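Side-chain contacts in putative methyl-accepting chemotaxis signal transduction protein (PDB 4XMR), which binds isoleucine in the membrane-distal half of a tandem PAS sensory domain and probably passes the signal on in bacterial chemotaxis: residues T128-D133 and Y139-S144; A78-L83 and T134-Y139; R41-D46 and L157-P162; Q37-A42 and R73-A78. All blocks are in the same frame, centred on the assembly; numbering follows the deposited sequence.

Contact 1 of 4, residues T128-D133 and Y139-S144; sequences TPAYLD and YVITYS. With ILE (isoleucine), chain E.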
# COMPACT_ATOMS: atom_id res chain seq x y z
N THR B 128 -14.25 -12.30 -1.16
CA THR B 128 -14.33 -13.57 -1.86
C THR B 128 -12.95 -14.16 -2.08
O THR B 128 -11.95 -13.44 -2.14
CB THR B 128 -14.95 -13.42 -3.26
OG1 THR B 128 -14.06 -12.70 -4.12
CG2 THR B 128 -16.28 -12.71 -3.20
N PRO B 129 -12.88 -15.49 -2.20
CA PRO B 129 -11.69 -16.08 -2.81
C PRO B 129 -11.57 -15.54 -4.23
O PRO B 129 -12.58 -15.07 -4.81
CB PRO B 129 -12.02 -17.58 -2.85
CG PRO B 129 -13.12 -17.77 -1.85
CD PRO B 129 -13.91 -16.50 -1.87
N ALA B 130 -10.38 -15.58 -4.80
CA ALA B 130 -10.19 -15.13 -6.17
C ALA B 130 -10.99 -16.00 -7.14
O ALA B 130 -11.10 -17.21 -6.96
CB ALA B 130 -8.72 -15.12 -6.55
N TYR B 131 -11.56 -15.36 -8.16
CA TYR B 131 -12.32 -16.07 -9.18
C TYR B 131 -12.28 -15.28 -10.48
O TYR B 131 -11.93 -14.10 -10.51
CB TYR B 131 -13.77 -16.26 -8.73
CG TYR B 131 -14.53 -14.95 -8.63
CD1 TYR B 131 -14.42 -14.15 -7.50
CD2 TYR B 131 -15.34 -14.52 -9.67
CE1 TYR B 131 -15.10 -12.95 -7.41
CE2 TYR B 131 -16.03 -13.32 -9.59
CZ TYR B 131 -15.90 -12.54 -8.46
OH TYR B 131 -16.58 -11.34 -8.38
N LEU B 132 -12.65 -15.94 -11.57
CA LEU B 132 -12.65 -15.31 -12.88
C LEU B 132 -13.84 -14.38 -13.04
O LEU B 132 -14.99 -14.84 -13.07
CB LEU B 132 -12.69 -16.39 -13.97
CG LEU B 132 -12.48 -15.89 -15.39
CD1 LEU B 132 -11.10 -15.27 -15.53
CD2 LEU B 132 -12.66 -17.02 -16.38
N ASP B 133 -13.57 -13.08 -13.12
CA ASP B 133 -14.62 -12.09 -13.35
C ASP B 133 -15.53 -12.46 -14.52
O ASP B 133 -15.05 -12.79 -15.60
CB ASP B 133 -14.02 -10.70 -13.62
CG ASP B 133 -15.08 -9.65 -13.89
OD1 ASP B 133 -16.13 -9.72 -13.24
OD2 ASP B 133 -14.86 -8.78 -14.75
N TYR B 139 -8.89 -12.64 -13.21
CA TYR B 139 -9.06 -13.11 -11.84
C TYR B 139 -9.13 -11.92 -10.90
O TYR B 139 -8.29 -11.02 -10.95
CB TYR B 139 -7.95 -14.09 -11.46
CG TYR B 139 -7.99 -15.30 -12.36
CD1 TYR B 139 -8.84 -16.36 -12.09
CD2 TYR B 139 -7.22 -15.35 -13.52
CE1 TYR B 139 -8.90 -17.46 -12.92
CE2 TYR B 139 -7.28 -16.44 -14.36
CZ TYR B 139 -8.12 -17.49 -14.05
OH TYR B 139 -8.18 -18.58 -14.89
N VAL B 140 -10.17 -11.91 -10.07
CA VAL B 140 -10.39 -10.80 -9.16
C VAL B 140 -10.68 -11.29 -7.75
O VAL B 140 -11.14 -12.43 -7.54
CB VAL B 140 -11.57 -9.89 -9.60
CG1 VAL B 140 -11.27 -9.23 -10.94
CG2 VAL B 140 -12.86 -10.70 -9.67
N ILE B 141 -10.39 -10.43 -6.79
CA ILE B 141 -10.90 -10.57 -5.44
C ILE B 141 -11.97 -9.51 -5.29
O ILE B 141 -11.76 -8.33 -5.64
CB ILE B 141 -9.79 -10.32 -4.41
CG1 ILE B 141 -8.73 -11.42 -4.51
CG2 ILE B 141 -10.38 -10.23 -3.00
CD1 ILE B 141 -7.39 -11.03 -3.89
N THR B 142 -13.13 -9.93 -4.80
CA THR B 142 -14.27 -9.02 -4.63
C THR B 142 -14.50 -8.70 -3.16
O THR B 142 -14.50 -9.59 -2.30
CB THR B 142 -15.55 -9.63 -5.23
OG1 THR B 142 -15.37 -9.79 -6.64
CG2 THR B 142 -16.76 -8.74 -4.98
N TYR B 143 -14.68 -7.41 -2.89
CA TYR B 143 -15.05 -6.92 -1.58
C TYR B 143 -16.49 -6.48 -1.71
O TYR B 143 -16.80 -5.65 -2.56
CB TYR B 143 -14.16 -5.74 -1.18
CG TYR B 143 -12.70 -6.13 -1.19
CD1 TYR B 143 -11.97 -6.14 -2.38
CD2 TYR B 143 -12.06 -6.53 -0.03
CE1 TYR B 143 -10.65 -6.52 -2.40
CE2 TYR B 143 -10.72 -6.93 -0.05
CZ TYR B 143 -10.03 -6.92 -1.24
OH TYR B 143 -8.70 -7.29 -1.31
N SER B 144 -17.39 -7.04 -0.91
CA SER B 144 -18.79 -6.67 -1.03
C SER B 144 -19.40 -6.27 0.31
O SER B 144 -18.92 -6.67 1.38
CB SER B 144 -19.61 -7.77 -1.70
OG SER B 144 -19.58 -8.96 -0.94
N ILE E . -17.08 -9.78 -10.70
CA ILE E . -18.52 -9.85 -10.52
C ILE E . -18.98 -11.23 -10.96
O ILE E . -20.02 -11.72 -10.53
CB ILE E . -19.25 -8.72 -11.30
CG1 ILE E . -20.70 -8.61 -10.82
CG2 ILE E . -19.17 -8.94 -12.80
CD1 ILE E . -21.42 -7.37 -11.32
OXT ILE E . -18.29 -11.90 -11.73
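The phenol of Y131 lies with one face against V140 and its hydroxyl against T142, two side chains of the partner strand in a beta hairpin. V140 CG2 sits 4.0 Å from the centroid of the Y131 ring, 21° off the normal and displaced toward the rim, a CH-pi contact. The ring is set there by its first torsion (chi1 67°), which holds CG between the backbone N and the carbonyl carbon and slants the phenol across V140 toward T142. Its hydroxyl then donates to OG1 of T142, with Y131 OH and T142 OG1 2.6 Å apart, and accepts from the ammonium N of the bound isoleucine, which is 2.8 Å from Y131 OH. Both bonds together fix the rotation of the phenol O-H. D133, just past the strand, takes the same ammonium group, D133 OD1 lying 2.7 Å from the isoleucine N. On the reverse face the roles are exchanged: here a methyl of L132 lies over the Y139 ring, its CD1 4.0 Å from the centroid and nearly on the normal (10° off), again a CH-pi contact. Backbone bonds join Y131 and V140 in both directions. At the far end a side chain stands in for the backbone, T142 N donating to T128 OG1 over 3.0 Å while T128 N donates to T142 O. Strand 126-132 forms the margin of the six-stranded antiparallel sheet within this chain; strand 139-149 pairs on its other side with strand 152-162, W115 of helix 114-120 packs on Y131 and T142, and F32 of helix 9-48 lies against I141.

Contact 2 of 4, residues A78-L83 and T134-Y139; sequences ALNVYL and TVLKQY. With ILE (isoleucine), chain E.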
# COMPACT_ATOMS: atom_id res chain seq x y z
N ALA B 78 -9.73 0.48 -9.56
CA ALA B 78 -10.38 -0.82 -9.43
C ALA B 78 -10.82 -1.34 -10.81
O ALA B 78 -11.00 -0.55 -11.74
CB ALA B 78 -11.59 -0.72 -8.50
N LEU B 79 -11.03 -2.65 -10.93
CA LEU B 79 -11.45 -3.20 -12.22
C LEU B 79 -12.94 -2.95 -12.47
O LEU B 79 -13.33 -2.49 -13.54
CB LEU B 79 -11.13 -4.69 -12.29
CG LEU B 79 -11.31 -5.28 -13.69
CD1 LEU B 79 -10.21 -4.73 -14.60
CD2 LEU B 79 -11.30 -6.80 -13.62
N ASN B 80 -13.77 -3.28 -11.48
CA ASN B 80 -15.21 -3.09 -11.55
C ASN B 80 -15.66 -2.55 -10.20
O ASN B 80 -15.17 -2.99 -9.16
CB ASN B 80 -15.95 -4.42 -11.74
CG ASN B 80 -15.65 -5.11 -13.06
OD1 ASN B 80 -15.76 -4.52 -14.14
ND2 ASN B 80 -15.32 -6.38 -12.97
N VAL B 81 -16.59 -1.61 -10.22
CA VAL B 81 -17.25 -1.14 -9.01
C VAL B 81 -18.73 -1.10 -9.32
O VAL B 81 -19.11 -0.55 -10.35
CB VAL B 81 -16.73 0.25 -8.58
CG1 VAL B 81 -17.48 0.75 -7.36
CG2 VAL B 81 -15.24 0.20 -8.29
N TYR B 82 -19.57 -1.69 -8.48
CA TYR B 82 -20.95 -1.91 -8.86
C TYR B 82 -21.91 -2.00 -7.69
O TYR B 82 -21.51 -2.28 -6.56
CB TYR B 82 -21.08 -3.18 -9.72
CG TYR B 82 -20.34 -4.38 -9.19
CD1 TYR B 82 -19.00 -4.58 -9.51
CD2 TYR B 82 -20.97 -5.33 -8.38
CE1 TYR B 82 -18.31 -5.69 -9.04
CE2 TYR B 82 -20.29 -6.44 -7.91
CZ TYR B 82 -18.96 -6.61 -8.24
OH TYR B 82 -18.30 -7.72 -7.77
N LEU B 83 -23.19 -1.76 -7.99
CA LEU B 83 -24.27 -1.95 -7.04
C LEU B 83 -25.25 -2.96 -7.60
O LEU B 83 -25.90 -2.70 -8.62
CB LEU B 83 -24.96 -0.63 -6.73
CG LEU B 83 -26.09 -0.68 -5.69
CD1 LEU B 83 -25.56 -1.10 -4.32
CD2 LEU B 83 -26.83 0.66 -5.61
N THR B 134 -16.84 -12.41 -14.29
CA THR B 134 -17.82 -12.76 -15.31
C THR B 134 -17.68 -11.92 -16.57
O THR B 134 -17.80 -12.44 -17.69
CB THR B 134 -19.27 -12.58 -14.77
OG1 THR B 134 -19.45 -13.41 -13.62
CG2 THR B 134 -20.30 -12.94 -15.84
N VAL B 135 -17.40 -10.63 -16.41
CA VAL B 135 -17.39 -9.74 -17.57
C VAL B 135 -16.01 -9.65 -18.24
O VAL B 135 -15.86 -9.99 -19.41
CB VAL B 135 -17.88 -8.33 -17.21
CG1 VAL B 135 -17.99 -7.48 -18.47
CG2 VAL B 135 -19.23 -8.40 -16.51
N LEU B 136 -15.01 -9.20 -17.49
CA LEU B 136 -13.72 -8.89 -18.09
C LEU B 136 -12.74 -10.06 -18.11
O LEU B 136 -11.64 -9.95 -18.66
CB LEU B 136 -13.09 -7.67 -17.40
CG LEU B 136 -13.91 -6.39 -17.57
CD1 LEU B 136 -13.28 -5.24 -16.78
CD2 LEU B 136 -14.07 -6.02 -19.04
N LYS B 137 -13.15 -11.17 -17.51
CA LYS B 137 -12.38 -12.42 -17.57
C LYS B 137 -10.94 -12.25 -17.06
O LYS B 137 -9.99 -12.76 -17.65
CB LYS B 137 -12.40 -13.00 -18.99
CG LYS B 137 -13.79 -13.34 -19.49
CD LYS B 137 -14.43 -14.43 -18.63
CE LYS B 137 -15.86 -14.72 -19.07
NZ LYS B 137 -16.45 -15.85 -18.30
N GLN B 138 -10.81 -11.51 -15.96
CA GLN B 138 -9.58 -11.47 -15.21
C GLN B 138 -9.88 -12.02 -13.83
O GLN B 138 -11.00 -11.89 -13.34
CB GLN B 138 -9.07 -10.05 -15.06
CG GLN B 138 -8.64 -9.38 -16.35
CD GLN B 138 -8.09 -8.00 -16.08
OE1 GLN B 138 -7.37 -7.79 -15.11
NE2 GLN B 138 -8.45 -7.05 -16.93
N TYR B 139 -8.89 -12.64 -13.21
CA TYR B 139 -9.06 -13.11 -11.84
C TYR B 139 -9.13 -11.92 -10.90
O TYR B 139 -8.29 -11.02 -10.95
CB TYR B 139 -7.95 -14.09 -11.46
CG TYR B 139 -7.99 -15.30 -12.36
CD1 TYR B 139 -8.84 -16.36 -12.09
CD2 TYR B 139 -7.22 -15.35 -13.52
CE1 TYR B 139 -8.90 -17.46 -12.92
CE2 TYR B 139 -7.28 -16.44 -14.36
CZ TYR B 139 -8.12 -17.49 -14.05
OH TYR B 139 -8.18 -18.58 -14.89
N ILE E . -17.08 -9.78 -10.70
CA ILE E . -18.52 -9.85 -10.52
C ILE E . -18.98 -11.23 -10.96
O ILE E . -20.02 -11.72 -10.53
CB ILE E . -19.25 -8.72 -11.30
CG1 ILE E . -20.70 -8.61 -10.82
CG2 ILE E . -19.17 -8.94 -12.80
CD1 ILE E . -21.42 -7.37 -11.32
OXT ILE E . -18.29 -11.90 -11.73
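L79 meets L136 at one end of the isoleucine pocket of this PAS-like (Cache) sensor domain, where a classic beta bulge, in which L79 and N80 lie opposite the single residue D160, starts strand 80-84. The partner is the loop that leads from strand 126-132 into strand 139-149. The tight part is small and centred on one methyl: L136 CD1 is 3.7 Å from L79 CG and equally 3.7 Å from N80 OD1, and the two leucine side chains point opposite ways as they pass. With CG anti to its backbone N (chi1 -170°), L79 sends its branch to the loop. The amide of N80 is held elsewhere: its OD1 accepts from Q94, and its ND2 reaches the carboxylates of D133 and D160, two acids that bind the ligand ammonium. This is consistent with N80 being a second-shell residue, placed to orient both carboxylates.

The outer side is more sparsely joined: the extended chain of Q138 crosses L79 at an angle and makes one close approach, amide NE2 to methyl, 3.7 Å from L79 CD1, a van der Waals contact only; L79, L136 and Q138 all remain partly exposed. The segments meet again through the ligand. Y82 offers a ring face to the isoleucine side chain, whose CD1 stands 3.6 Å above the ring plane, over its centre, and V135 CG2 touches the isoleucine CG2 at 3.7 Å. From the loop, T134 grips one carboxylate oxygen twice: its backbone N lies 3.0 Å from isoleucine OXT with an N-H...O angle of 162°, and its OG1 is 2.7 Å from the same OXT.

Contact 3 of 4, residues R41-D46 and L157-P162; sequences RALEKD and LGVDIP. With ILE (isoleucine), chain E.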
# COMPACT_ATOMS: atom_id res chain seq x y z
N ARG B 41 -15.77 0.46 2.53
CA ARG B 41 -16.58 1.08 3.58
C ARG B 41 -16.87 2.55 3.29
O ARG B 41 -17.98 3.03 3.53
CB ARG B 41 -15.89 0.97 4.94
CG ARG B 41 -16.02 -0.40 5.62
CD ARG B 41 -15.55 -0.32 7.07
NE ARG B 41 -14.10 -0.23 7.13
CZ ARG B 41 -13.30 -1.28 7.23
NH1 ARG B 41 -13.81 -2.50 7.33
NH2 ARG B 41 -11.99 -1.10 7.27
N ALA B 42 -15.87 3.27 2.79
CA ALA B 42 -16.05 4.68 2.46
C ALA B 42 -17.09 4.82 1.34
O ALA B 42 -17.95 5.71 1.39
CB ALA B 42 -14.72 5.31 2.06
N LEU B 43 -16.99 3.96 0.33
CA LEU B 43 -17.94 3.97 -0.78
C LEU B 43 -19.36 3.70 -0.28
O LEU B 43 -20.30 4.41 -0.65
CB LEU B 43 -17.49 2.96 -1.84
CG LEU B 43 -18.38 2.83 -3.07
CD1 LEU B 43 -18.76 4.18 -3.67
CD2 LEU B 43 -17.63 2.00 -4.11
N GLU B 44 -19.53 2.69 0.58
CA GLU B 44 -20.83 2.41 1.17
C GLU B 44 -21.41 3.64 1.85
O GLU B 44 -22.59 3.96 1.70
CB GLU B 44 -20.69 1.28 2.20
CG GLU B 44 -21.87 1.17 3.21
CD GLU B 44 -21.57 0.23 4.37
OE1 GLU B 44 -20.43 0.26 4.90
OE2 GLU B 44 -22.48 -0.54 4.76
N LYS B 45 -20.57 4.33 2.62
CA LYS B 45 -21.03 5.49 3.39
C LYS B 45 -21.48 6.61 2.45
O LYS B 45 -22.50 7.26 2.70
CB LYS B 45 -19.95 5.96 4.35
CG LYS B 45 -20.36 7.07 5.31
CD LYS B 45 -19.22 7.43 6.26
CE LYS B 45 -19.59 8.59 7.17
NZ LYS B 45 -18.51 8.88 8.16
N ASP B 46 -20.74 6.84 1.37
CA ASP B 46 -21.14 7.88 0.43
C ASP B 46 -22.43 7.51 -0.31
O ASP B 46 -23.27 8.37 -0.56
CB ASP B 46 -20.00 8.19 -0.54
CG ASP B 46 -19.13 9.34 -0.06
OD1 ASP B 46 -19.65 10.25 0.63
OD2 ASP B 46 -17.93 9.34 -0.39
N LEU B 157 -23.12 -3.61 -2.69
CA LEU B 157 -21.96 -2.99 -3.32
C LEU B 157 -20.87 -4.03 -3.53
O LEU B 157 -20.60 -4.83 -2.62
CB LEU B 157 -21.44 -1.90 -2.40
CG LEU B 157 -20.12 -1.25 -2.80
CD1 LEU B 157 -20.30 -0.41 -4.07
CD2 LEU B 157 -19.59 -0.40 -1.65
N GLY B 158 -20.24 -4.01 -4.70
CA GLY B 158 -19.09 -4.85 -4.96
C GLY B 158 -17.95 -4.05 -5.56
O GLY B 158 -18.16 -3.13 -6.37
N VAL B 159 -16.74 -4.40 -5.14
CA VAL B 159 -15.51 -3.82 -5.66
C VAL B 159 -14.58 -4.95 -6.08
O VAL B 159 -14.24 -5.80 -5.25
CB VAL B 159 -14.82 -2.94 -4.59
CG1 VAL B 159 -13.46 -2.45 -5.09
CG2 VAL B 159 -15.72 -1.77 -4.19
N ASP B 160 -14.20 -4.99 -7.36
CA ASP B 160 -13.32 -6.03 -7.86
C ASP B 160 -11.92 -5.48 -8.05
O ASP B 160 -11.72 -4.50 -8.80
CB ASP B 160 -13.78 -6.58 -9.23
CG ASP B 160 -15.13 -7.27 -9.19
OD1 ASP B 160 -15.64 -7.59 -8.10
OD2 ASP B 160 -15.66 -7.51 -10.30
N ILE B 161 -10.96 -6.10 -7.38
CA ILE B 161 -9.55 -5.76 -7.54
C ILE B 161 -8.86 -6.98 -8.18
O ILE B 161 -9.01 -8.09 -7.69
CB ILE B 161 -8.89 -5.43 -6.17
CG1 ILE B 161 -9.70 -4.37 -5.39
CG2 ILE B 161 -7.42 -5.04 -6.36
CD1 ILE B 161 -9.83 -3.03 -6.09
N PRO B 162 -8.11 -6.79 -9.28
CA PRO B 162 -7.45 -7.95 -9.88
C PRO B 162 -6.51 -8.62 -8.88
O PRO B 162 -5.75 -7.95 -8.19
CB PRO B 162 -6.62 -7.33 -11.02
CG PRO B 162 -7.36 -6.07 -11.37
CD PRO B 162 -7.85 -5.55 -10.03
N ILE E . -17.08 -9.78 -10.70
CA ILE E . -18.52 -9.85 -10.52
C ILE E . -18.98 -11.23 -10.96
O ILE E . -20.02 -11.72 -10.53
CB ILE E . -19.25 -8.72 -11.30
CG1 ILE E . -20.70 -8.61 -10.82
CG2 ILE E . -19.17 -8.94 -12.80
CD1 ILE E . -21.42 -7.37 -11.32
OXT ILE E . -18.29 -11.90 -11.73
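Helix 41-46 passes strand 157-162 with the segment axes 9.5 Å apart at closest approach and their directions at 145°, running roughly antiparallel. L43 and L157 fill the gap between them. Both leucines hold CG anti to the backbone N (chi1 179° in L43, 173° in L157), which extends each chain across the interface, and they cross at an angle. L43 CD2 comes to 3.6 Å from L157 CD1, while the other methyl of the strand residue, L157 CD2, lies 3.7 Å from L43 CG. That second methyl also abuts the helix backbone, L157 CD2 being 3.8 Å from E44 N. V159, two residues along the strand, adds a more distant touch, its CG2 4.2 Å from L43 CD2. E44 contributes little beyond its CB; its carboxylate leads away to a salt bridge with K145.

I68 and Y72 of helix 58-76 also pack on L43, and H74 of the second subunit packs on A42 and is hydrogen-bonded through ND1 to D46. D160 belongs to the opposite face of the strand, where its OD2 accepts from the ammonium N of the bound isoleucine at 2.7 Å. One strand thus presents leucine and valine to the long helix and an aspartate to the ligand, a layout characteristic of PAS-like Cache sensor domains, in which an N-terminal helix packs on one face of the antiparallel sheet and the ligand pocket lies on the other.

Contact 4 of 4, residues Q37-A42 and R73-A78; sequences QSFTRA and RHSINA. With SO4 (sulfate ion), chain F.
I76, which has two deposited conformers, lays its CG2 methyl over one face of the F39 ring in the conformer described here, 3.9 Å from the centroid and 28° off the normal, a CH-pi contact between two helices. F39 has CG anti to the backbone N (chi1 169°), and its second torsion of 91° turns the ring broadside to I76. In I76, CG2 lies between the backbone N and the carbonyl carbon and approaches F39 CE1 to 3.5 Å, while the extended CG1 branch carries CD1 to 3.9 Å from F39 CD1. I76 thus lays both methyls on the same face of the ring, CG2 toward its CE1-CZ end and CD1 toward CG and CD1. S75 comes to the ring edge, its OG in plane and 3.6 Å from F39 CE1; this hydroxyl is bonded to Y72 O, one helical turn back.

The helix ends directly after I76 in a Schellman motif: N77, with positive phi, is the C-prime residue, and A78 N returns to R73 O at 3.1 Å. On the side away from F39, the guanidinium of R73 meets a sulfate, probably picked up from the crystallisation solution, edge-on: NH1 is 2.9 Å from sulfate O3 and NH2 2.9 Å from sulfate O1. H74 NE2 donates to the same O1 in its ring plane. V159 of strand 152-162 packs on F39, whose ring also meets Y72 edge-to-face. Helix 58-76 thus lies beside helix 9-48 at the subunit interface, where S75 of the second subunit packs on F39 and Y72 of that subunit on H74 and S75.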
# COMPACT_ATOMS: atom_id res chain seq x y z
N GLN B 37 -10.67 -2.90 2.10
CA GLN B 37 -11.83 -2.86 2.98
C GLN B 37 -12.21 -1.43 3.33
O GLN B 37 -13.39 -1.08 3.31
CB GLN B 37 -11.58 -3.67 4.25
CG GLN B 37 -11.54 -5.17 4.04
CD GLN B 37 -11.09 -5.89 5.29
OE1 GLN B 37 -10.12 -5.48 5.92
NE2 GLN B 37 -11.80 -6.94 5.66
N SER B 38 -11.21 -0.60 3.65
CA SER B 38 -11.49 0.78 4.01
C SER B 38 -12.13 1.54 2.86
O SER B 38 -13.08 2.30 3.04
CB SER B 38 -10.23 1.49 4.51
OG SER B 38 -9.81 0.95 5.75
N PHE B 39 -11.60 1.31 1.66
CA PHE B 39 -12.14 1.93 0.45
C PHE B 39 -13.61 1.55 0.29
O PHE B 39 -14.46 2.40 -0.00
CB PHE B 39 -11.31 1.44 -0.74
CG PHE B 39 -11.89 1.76 -2.10
CD1 PHE B 39 -11.55 2.94 -2.75
CD2 PHE B 39 -12.73 0.86 -2.75
CE1 PHE B 39 -12.05 3.22 -4.02
CE2 PHE B 39 -13.24 1.13 -4.01
CZ PHE B 39 -12.89 2.31 -4.65
N THR B 40 -13.91 0.27 0.45
CA THR B 40 -15.27 -0.23 0.25
C THR B 40 -16.23 0.34 1.29
O THR B 40 -17.36 0.71 0.95
CB THR B 40 -15.27 -1.78 0.26
OG1 THR B 40 -14.37 -2.23 -0.76
CG2 THR B 40 -16.65 -2.34 -0.04
N ARG B 41 -15.77 0.46 2.53
CA ARG B 41 -16.58 1.08 3.58
C ARG B 41 -16.87 2.55 3.29
O ARG B 41 -17.98 3.03 3.53
CB ARG B 41 -15.89 0.97 4.94
CG ARG B 41 -16.02 -0.40 5.62
CD ARG B 41 -15.55 -0.32 7.07
NE ARG B 41 -14.10 -0.23 7.13
CZ ARG B 41 -13.30 -1.28 7.23
NH1 ARG B 41 -13.81 -2.50 7.33
NH2 ARG B 41 -11.99 -1.10 7.27
N ALA B 42 -15.87 3.27 2.79
CA ALA B 42 -16.05 4.68 2.46
C ALA B 42 -17.09 4.82 1.34
O ALA B 42 -17.95 5.71 1.39
CB ALA B 42 -14.72 5.31 2.06
N ARG B 73 -14.03 4.21 -8.47
CA ARG B 73 -13.26 3.28 -9.30
C ARG B 73 -11.97 3.93 -9.79
O ARG B 73 -10.89 3.34 -9.71
CB ARG B 73 -14.06 2.80 -10.51
CG ARG B 73 -13.22 1.89 -11.42
CD ARG B 73 -14.02 1.21 -12.54
NE ARG B 73 -14.73 2.16 -13.42
CZ ARG B 73 -14.17 2.82 -14.44
NH1 ARG B 73 -12.88 2.70 -14.72
NH2 ARG B 73 -14.92 3.64 -15.18
N HIS B 74 -12.07 5.16 -10.29
CA HIS B 74 -10.89 5.86 -10.76
C HIS B 74 -9.90 6.11 -9.66
O HIS B 74 -8.69 6.03 -9.87
CB HIS B 74 -11.28 7.20 -11.38
CG HIS B 74 -11.96 7.09 -12.70
ND1 HIS B 74 -12.65 8.15 -13.26
CD2 HIS B 74 -12.03 6.08 -13.60
CE1 HIS B 74 -13.12 7.79 -14.43
NE2 HIS B 74 -12.77 6.54 -14.67
N SER B 75 -10.39 6.45 -8.48
CA SER B 75 -9.50 6.85 -7.40
C SER B 75 -8.48 5.77 -7.03
O SER B 75 -7.35 6.09 -6.67
CB SER B 75 -10.28 7.32 -6.17
OG SER B 75 -10.89 6.22 -5.56
N ILE B 76 -8.88 4.50 -7.16
CA ILE B 76 -8.03 3.38 -6.77
C ILE B 76 -7.68 2.48 -7.97
O ILE B 76 -6.97 1.48 -7.81
CB ILE B 76 -8.69 2.55 -5.63
CG1 ILE B 76 -7.64 1.79 -4.80
CG2 ILE B 76 -9.78 1.63 -6.18
CD1 ILE B 76 -8.18 1.19 -3.50
N ASN B 77 -8.16 2.83 -9.16
CA ASN B 77 -7.99 2.01 -10.35
C ASN B 77 -8.54 0.59 -10.16
O ASN B 77 -7.91 -0.40 -10.53
CB ASN B 77 -6.53 1.98 -10.82
CG ASN B 77 -6.38 1.40 -12.22
OD1 ASN B 77 -7.26 1.56 -13.06
ND2 ASN B 77 -5.27 0.70 -12.46
N ALA B 78 -9.73 0.48 -9.56
CA ALA B 78 -10.38 -0.82 -9.43
C ALA B 78 -10.82 -1.34 -10.81
O ALA B 78 -11.00 -0.55 -11.74
CB ALA B 78 -11.59 -0.72 -8.50
S SO4 F . -12.67 4.78 -17.97
O1 SO4 F . -13.67 5.38 -17.09
O2 SO4 F . -11.82 5.84 -18.52
O3 SO4 F . -11.85 3.84 -17.22
O4 SO4 F . -13.35 4.09 -19.06

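In the fold
Contact 1 joins strands 126-132 and 139-149 and contact 2 holds the loop between them; they share Y139 and meet at the ligand, combining polar groups and rings around isoleucine, with partly exposed margins. Contact 3 is the most buried and is apolar across its segments, and with contact 4, whose centre is 6 Å away, it uses helix 9-48; both also touch the second subunit. Strand 152-162 ties the two groups together. D160, within contact 3, bonds to T142 of contact 1 and Y82 of contact 2, whereas the other face of the strand turns V159 to T40 of contact 4. The sheet thus separates a polar ligand side from an apolar helix side leading to the dimer interface.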